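Local coordinates for ureidoglycolate hydrolase (Arabidopsis thaliana, PDB 4PXE), which hydrolyses (S)-ureidoglycolate to glyoxylate, ammonium and carbon dioxide in purine breakdown, using two manganese ions per subunit in a homodimer of the peptidase M20 family, at residues G143-L147 / G148-L152; V354-K357 / M358-A362; K320-E323 / S324-I328. All blocks are in the same frame, centred on the assembly; numbering follows the deposited sequence.

In the fold
Each contact is local, within its own continuous run of chain, but the three lie in different settings. Contact 1 is buried near the middle of the chain, where the loop entering helix 147-152 passes the glyoxylate and manganese site. Contacts 2 and 3 each cover about two and a half turns of a longer helix, 352-364 and 311-332, with one face packed and the other toward solvent; their centres are about 45 Å apart. The chemistry follows the place: an arginine grips a loop serine in contact 1, a water-linked lysine-glutamate cluster lines the outer side of contact 2, and in contact 3, within the dimerization region, an asparagine amide doubles up on a backbone carbonyl and shares a water with a glutamine amide.

Contact 1. Residues G143-L147 / G148-L152; sequences GISCL and GSRLL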
loop_
_atom_site.group_PDB
_atom_site.type_symbol
_atom_site.label_atom_id
_atom_site.label_comp_id
_atom_site.label_asym_id
_atom_site.label_seq_id
_atom_site.Cartn_x
_atom_site.Cartn_y
_atom_site.Cartn_z
ATOM N N GLY A 143 -1.895 -14.250 6.209
ATOM C CA GLY A 143 -1.159 -14.914 5.142
ATOM C C GLY A 143 -1.351 -16.423 5.143
ATOM O O GLY A 143 -0.718 -17.147 4.369
ATOM N N ILE A 144 -2.231 -16.888 6.021
ATOM C CA ILE A 144 -2.483 -18.315 6.212
ATOM C C ILE A 144 -3.868 -18.674 5.669
ATOM O O ILE A 144 -4.879 -18.198 6.191
ATOM C CB ILE A 144 -2.425 -18.679 7.712
ATOM C CG1 ILE A 144 -1.050 -18.331 8.294
ATOM C CG2 ILE A 144 -2.745 -20.159 7.924
ATOM C CD1 ILE A 144 -1.058 -18.195 9.807
ATOM N N SER A 145 -3.910 -19.492 4.618
ATOM C CA SER A 145 -5.191 -19.961 4.085
ATOM C C SER A 145 -5.687 -21.115 4.946
ATOM O O SER A 145 -4.899 -21.756 5.649
ATOM C CB SER A 145 -5.021 -20.435 2.643
ATOM O OG SER A 145 -4.150 -21.558 2.592
ATOM N N CYS A 146 -6.987 -21.374 4.896
ATOM C CA CYS A 146 -7.566 -22.529 5.580
ATOM C C CYS A 146 -7.106 -22.648 7.022
ATOM O O CYS A 146 -6.768 -23.744 7.481
ATOM C CB CYS A 146 -7.229 -23.818 4.825
ATOM S SG CYS A 146 -7.915 -23.874 3.141
ATOM N N LEU A 147 -7.095 -21.526 7.733
ATOM C CA LEU A 147 -6.544 -21.523 9.090
ATOM C C LEU A 147 -7.286 -22.526 9.978
ATOM O O LEU A 147 -6.666 -23.321 10.689
ATOM C CB LEU A 147 -6.587 -20.112 9.677
ATOM C CG LEU A 147 -5.845 -19.895 11.000
ATOM C CD1 LEU A 147 -5.295 -18.471 11.074
ATOM C CD2 LEU A 147 -6.757 -20.181 12.189
ATOM N N GLY A 148 -8.611 -22.503 9.910
ATOM C CA GLY A 148 -9.427 -23.399 10.706
ATOM C C GLY A 148 -9.243 -24.862 10.357
ATOM O O GLY A 148 -9.048 -25.691 11.248
ATOM N N SER A 149 -9.314 -25.193 9.071
ATOM C CA SER A 149 -9.261 -26.589 8.658
ATOM C C SER A 149 -7.851 -27.183 8.733
ATOM O O SER A 149 -7.703 -28.391 8.947
ATOM C CB SER A 149 -9.898 -26.796 7.276
ATOM O OG SER A 149 -9.277 -25.974 6.298
ATOM N N ARG A 150 -6.821 -26.353 8.566
ATOM C CA ARG A 150 -5.453 -26.838 8.760
ATOM C C ARG A 150 -5.260 -27.272 10.209
ATOM O O ARG A 150 -4.555 -28.251 10.483
ATOM C CB ARG A 150 -4.420 -25.769 8.411
ATOM C CG ARG A 150 -4.231 -25.494 6.926
ATOM C CD ARG A 150 -3.203 -24.359 6.774
ATOM N NE ARG A 150 -3.071 -23.846 5.411
ATOM C CZ ARG A 150 -2.267 -24.363 4.492
ATOM N NH1 ARG A 150 -1.520 -25.434 4.774
ATOM N NH2 ARG A 150 -2.206 -23.814 3.285
ATOM N N LEU A 151 -5.885 -26.544 11.131
ATOM C CA LEU A 151 -5.855 -26.923 12.546
ATOM C C LEU A 151 -6.699 -28.155 12.835
ATOM O O LEU A 151 -6.266 -29.046 13.562
ATOM C CB LEU A 151 -6.285 -25.764 13.444
ATOM C CG LEU A 151 -5.271 -24.628 13.599
ATOM C CD1 LEU A 151 -5.878 -23.482 14.384
ATOM C CD2 LEU A 151 -3.986 -25.115 14.271
ATOM N N LEU A 152 -7.902 -28.224 12.276
ATOM C CA LEU A 152 -8.719 -29.421 12.465
ATOM C C LEU A 152 -7.968 -30.656 11.972
ATOM O O LEU A 152 -8.070 -31.731 12.570
ATOM C CB LEU A 152 -10.069 -29.289 11.749
ATOM C CG LEU A 152 -10.980 -28.190 12.300
ATOM C CD1 LEU A 152 -12.152 -27.945 11.361
ATOM C CD2 LEU A 152 -11.490 -28.557 13.676
#
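R150 sets CG beside its own backbone N (chi1 -74°) and runs extended from there to NE, which carries its guanidinium back along the incoming loop to S145. S145 answers with OG held between its backbone N and carbonyl carbon (chi1 64°), turned to the same group. The grip is side-on and uses two nitrogens: NE of R150 donates to S145 O at 2.8 Å, and NH2 of R150 donates to S145 OG at 3.1 Å in a nearly straight bond (171°). Both acceptors lie close to the guanidinium plane, although NE stands well above the plane of the S145 carbonyl. Two bonds to two atoms fix the rotation of the flat group, and a salt bridge from NH2 to D345 engages it further. This is the N-terminal end of helix 147-152, with C146 at the N-cap position; C146 O takes the backbone N-H of R150 at 2.8 Å. In this M20-family enzyme the cap lies beside the active site: S145 touches the substrate-binding Y377, and the side chain of C146 comes within about 6 Å of the bound glyoxylate. CB of C146 rests 3.3 Å from S149 OG, whose hydrogen bond goes to D379 of helix 379-383, and CG of R150 follows against the same CB at 4.0 Å. Along the helix, L147 and L151 lie side by side and point the same way, with CD2 of L147 4.1 Å from CD1 of L151. L151 continues onto L158 and L162 of helix 156-164.

Contact 2. Residues V354-K357 / M358-A362; sequences VIKK and MAEAA
K356 and E360, one turn apart on the solvent side of helix 352-364, meet in a salt bridge in which NZ of K356 lies 2.6 Å from OE2 of E360. The oxygen offers its syn lone pair, on the side of its partner OE1. K356 starts with CG anti to the backbone N (chi1 179°), stays extended to CE and bends only at its last torsion (chi4 -72°), which folds the ammonium over to the carboxylate. Its CG and CE also lie against OE2, each at 3.4 Å. The other carboxylate oxygen is reached through water: one molecule donates to E360 OE1 at 2.7 Å and accepts weakly from K356 NZ; its link to K357 NZ is unusually short and of doubtful length. K357 NZ lies 4.5 Å from OE1, too far for a salt bridge, with the water between them, and a weak, long ion pair links it to D430. Two lysines near one carboxylate would probably keep E360 ionised. The helix has regular i to i+4 bonding, such as N of A359 to I355 O, and its inner face packs on strands 201-209, 222-239 and 369-374 and on helix 410-429 of this M20-family protein. In contrast to the exposed, water-linked K356/E360 side, the V354/M358 face is buried and closely packed by these surroundings. CG of M358 lies 3.4 Å from V354 O, while SD only approaches CG1 of V354 at 4.3 Å. V354 packs on A203 and L205; M358 meets V224 and T423, which A361 also touches.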
loop_
_atom_site.group_PDB
_atom_site.type_symbol
_atom_site.label_atom_id
_atom_site.label_comp_id
_atom_site.label_asym_id
_atom_site.label_seq_id
_atom_site.Cartn_x
_atom_site.Cartn_y
_atom_site.Cartn_z
ATOM N N VAL A 354 -17.728 -41.241 -1.985
ATOM C CA VAL A 354 -18.419 -39.963 -1.829
ATOM C C VAL A 354 -18.838 -39.429 -3.190
ATOM O O VAL A 354 -19.985 -38.991 -3.364
ATOM C CB VAL A 354 -17.562 -38.934 -1.063
ATOM C CG1 VAL A 354 -18.195 -37.539 -1.151
ATOM C CG2 VAL A 354 -17.389 -39.383 0.391
ATOM N N ILE A 355 -17.925 -39.494 -4.154
ATOM C CA ILE A 355 -18.207 -39.154 -5.544
ATOM C C ILE A 355 -19.400 -39.940 -6.063
ATOM O O ILE A 355 -20.303 -39.390 -6.684
ATOM C CB ILE A 355 -16.989 -39.470 -6.438
ATOM C CG1 ILE A 355 -15.871 -38.458 -6.165
ATOM C CG2 ILE A 355 -17.393 -39.496 -7.911
ATOM C CD1 ILE A 355 -14.543 -38.832 -6.797
ATOM N N LYS A 356 -19.393 -41.238 -5.787
ATOM C CA LYS A 356 -20.455 -42.126 -6.219
ATOM C C LYS A 356 -21.809 -41.656 -5.697
ATOM O O LYS A 356 -22.769 -41.560 -6.466
ATOM C CB LYS A 356 -20.160 -43.543 -5.726
ATOM C CG LYS A 356 -21.209 -44.576 -6.092
ATOM C CD LYS A 356 -20.812 -45.928 -5.502
ATOM C CE LYS A 356 -21.758 -47.043 -5.913
ATOM N NZ LYS A 356 -23.075 -46.942 -5.242
ATOM N N LYS A 357 -21.885 -41.360 -4.402
ATOM C CA LYS A 357 -23.144 -40.947 -3.776
ATOM C C LYS A 357 -23.626 -39.611 -4.342
ATOM O O LYS A 357 -24.819 -39.421 -4.584
ATOM C CB LYS A 357 -22.995 -40.813 -2.259
ATOM C CG LYS A 357 -22.925 -42.109 -1.480
ATOM C CD LYS A 357 -24.277 -42.787 -1.358
ATOM C CE LYS A 357 -24.196 -43.926 -0.362
ATOM N NZ LYS A 357 -25.208 -44.966 -0.656
ATOM N N MET A 358 -22.695 -38.683 -4.542
ATOM C CA MET A 358 -23.038 -37.380 -5.105
ATOM C C MET A 358 -23.603 -37.494 -6.523
ATOM O O MET A 358 -24.605 -36.851 -6.862
ATOM C CB MET A 358 -21.816 -36.454 -5.099
ATOM C CG MET A 358 -21.369 -35.961 -3.727
ATOM S SD MET A 358 -19.988 -34.818 -3.919
ATOM C CE MET A 358 -20.419 -34.287 -5.509
ATOM N N ALA A 359 -22.959 -38.300 -7.360
ATOM C CA ALA A 359 -23.436 -38.513 -8.719
ATOM C C ALA A 359 -24.811 -39.185 -8.734
ATOM O O ALA A 359 -25.684 -38.811 -9.523
ATOM C CB ALA A 359 -22.429 -39.314 -9.524
ATOM N N GLU A 360 -25.003 -40.154 -7.844
ATOM C CA GLU A 360 -26.298 -40.817 -7.697
ATOM C C GLU A 360 -27.372 -39.833 -7.271
ATOM O O GLU A 360 -28.482 -39.856 -7.804
ATOM C CB GLU A 360 -26.213 -41.987 -6.710
ATOM C CG GLU A 360 -25.466 -43.180 -7.288
ATOM C CD GLU A 360 -25.091 -44.232 -6.257
ATOM O OE1 GLU A 360 -25.369 -44.051 -5.049
ATOM O OE2 GLU A 360 -24.496 -45.249 -6.679
ATOM N N ALA A 361 -27.045 -38.966 -6.315
ATOM C CA ALA A 361 -28.002 -37.973 -5.843
ATOM C C ALA A 361 -28.415 -37.027 -6.968
ATOM O O ALA A 361 -29.607 -36.769 -7.158
ATOM C CB ALA A 361 -27.436 -37.202 -4.661
ATOM N N ALA A 362 -27.442 -36.515 -7.720
ATOM C CA ALA A 362 -27.752 -35.643 -8.854
ATOM C C ALA A 362 -28.648 -36.344 -9.882
ATOM O O ALA A 362 -29.627 -35.770 -10.354
ATOM C CB ALA A 362 -26.463 -35.121 -9.504
HETATM O O HOH W 1 -25.040 -45.651 -2.957
#

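Contact 3. Residues K320-E323 / S324-I328; sequences KIQE and SANTI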
loop_
_atom_site.group_PDB
_atom_site.type_symbol
_atom_site.label_atom_id
_atom_site.label_comp_id
_atom_site.label_asym_id
_atom_site.label_seq_id
_atom_site.Cartn_x
_atom_site.Cartn_y
_atom_site.Cartn_z
ATOM N N LYS A 320 12.118 -22.158 -9.758
ATOM C CA LYS A 320 12.536 -21.142 -10.719
ATOM C C LYS A 320 12.330 -19.742 -10.151
ATOM O O LYS A 320 13.153 -18.860 -10.378
ATOM C CB LYS A 320 11.787 -21.269 -12.045
ATOM C CG LYS A 320 12.104 -22.534 -12.850
ATOM C CD LYS A 320 11.249 -22.561 -14.098
ATOM C CE LYS A 320 11.650 -23.670 -15.060
ATOM N NZ LYS A 320 10.750 -23.614 -16.248
ATOM N N ILE A 321 11.242 -19.536 -9.417
ATOM C CA ILE A 321 11.008 -18.229 -8.806
ATOM C C ILE A 321 12.114 -17.896 -7.795
ATOM O O ILE A 321 12.607 -16.764 -7.758
ATOM C CB ILE A 321 9.616 -18.142 -8.153
ATOM C CG1 ILE A 321 8.537 -18.150 -9.243
ATOM C CG2 ILE A 321 9.496 -16.873 -7.293
ATOM C CD1 ILE A 321 7.135 -18.381 -8.719
ATOM N N GLN A 322 12.526 -18.881 -6.998
ATOM C CA GLN A 322 13.600 -18.647 -6.035
ATOM C C GLN A 322 14.920 -18.343 -6.734
ATOM O O GLN A 322 15.662 -17.446 -6.314
ATOM C CB GLN A 322 13.765 -19.816 -5.065
ATOM C CG GLN A 322 14.733 -19.484 -3.936
ATOM C CD GLN A 322 14.591 -20.394 -2.734
ATOM O OE1 GLN A 322 13.806 -21.348 -2.744
ATOM N NE2 GLN A 322 15.347 -20.096 -1.678
ATOM N N GLU A 323 15.208 -19.073 -7.810
ATOM C CA GLU A 323 16.392 -18.797 -8.620
ATOM C C GLU A 323 16.364 -17.375 -9.180
ATOM O O GLU A 323 17.356 -16.643 -9.096
ATOM C CB GLU A 323 16.538 -19.831 -9.745
ATOM C CG GLU A 323 16.913 -21.219 -9.229
ATOM C CD GLU A 323 16.811 -22.314 -10.283
ATOM O OE1 GLU A 323 16.317 -22.045 -11.401
ATOM O OE2 GLU A 323 17.227 -23.454 -9.983
ATOM N N SER A 324 15.230 -16.972 -9.738
ATOM C CA SER A 324 15.087 -15.623 -10.273
ATOM C C SER A 324 15.216 -14.538 -9.211
ATOM O O SER A 324 15.814 -13.495 -9.473
ATOM C CB SER A 324 13.761 -15.467 -11.027
ATOM O OG SER A 324 13.827 -16.132 -12.277
ATOM N N ALA A 325 14.665 -14.780 -8.026
ATOM C CA ALA A 325 14.763 -13.804 -6.943
ATOM C C ALA A 325 16.227 -13.547 -6.605
ATOM O O ALA A 325 16.634 -12.408 -6.386
ATOM C CB ALA A 325 14.004 -14.266 -5.720
ATOM N N ASN A 326 17.020 -14.611 -6.589
ATOM C CA ASN A 326 18.447 -14.474 -6.317
ATOM C C ASN A 326 19.215 -13.796 -7.445
ATOM O O ASN A 326 20.072 -12.943 -7.198
ATOM C CB ASN A 326 19.053 -15.837 -5.966
ATOM C CG ASN A 326 18.780 -16.229 -4.525
ATOM O OD1 ASN A 326 19.413 -15.716 -3.601
ATOM N ND2 ASN A 326 17.840 -17.141 -4.324
ATOM N N THR A 327 18.894 -14.136 -8.686
ATOM C CA THR A 327 19.528 -13.519 -9.839
ATOM C C THR A 327 19.220 -12.019 -9.894
ATOM O O THR A 327 20.106 -11.199 -10.111
ATOM C CB THR A 327 19.074 -14.194 -11.146
ATOM O OG1 THR A 327 19.502 -15.561 -11.135
ATOM C CG2 THR A 327 19.672 -13.497 -12.353
ATOM N N ILE A 328 17.952 -11.679 -9.689
ATOM C CA ILE A 328 17.526 -10.283 -9.670
ATOM C C ILE A 328 18.189 -9.512 -8.530
ATOM O O ILE A 328 18.652 -8.389 -8.734
ATOM C CB ILE A 328 15.986 -10.199 -9.563
ATOM C CG1 ILE A 328 15.363 -10.681 -10.871
ATOM C CG2 ILE A 328 15.529 -8.770 -9.246
ATOM C CD1 ILE A 328 13.887 -11.041 -10.753
HETATM O O HOH W 2 17.211 -17.975 -1.505
#
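N326 reaches back one turn of helix 311-332 and places ND2 on the carbonyl oxygen of Q322 at 3.0 Å. The helix packs on strand 335-344 and beside helix 256-272 in the dimerization region of this M20-family enzyme. The Q322 oxygen already takes the ordinary helical bond from N326 N at 3.2 Å, and the two donors approach from opposite faces of its plane. The side-chain bond is bent (147° at the hydrogen), with ND2 well above the carbonyl plane. With chi1 at -80° the amide group of N326 swings back along the helix, and chi2 turns ND2 to the oxygen. The Q322 and N326 side chains run side by side, pointing the same way, with amide planes only 19° apart; a water accepts from both NE2 of Q322 and ND2 of N326, bridging their ends. An alanine in place of N326 would keep the backbone bond but would probably cost the water one of its donors and leave Q322 O without its second donor. Further out, Q322 packs on F339 and N326 on L336, and A325 sits against both of those strand residues. Toward helix 256-272, K320 NZ forms a salt bridge with E273 just past its end, and S324 OG is hydrogen-bonded to H270. The CB of S324 meanwhile lies 3.5 Å from K320 O, the carbonyl that accepts S324 N at 2.9 Å.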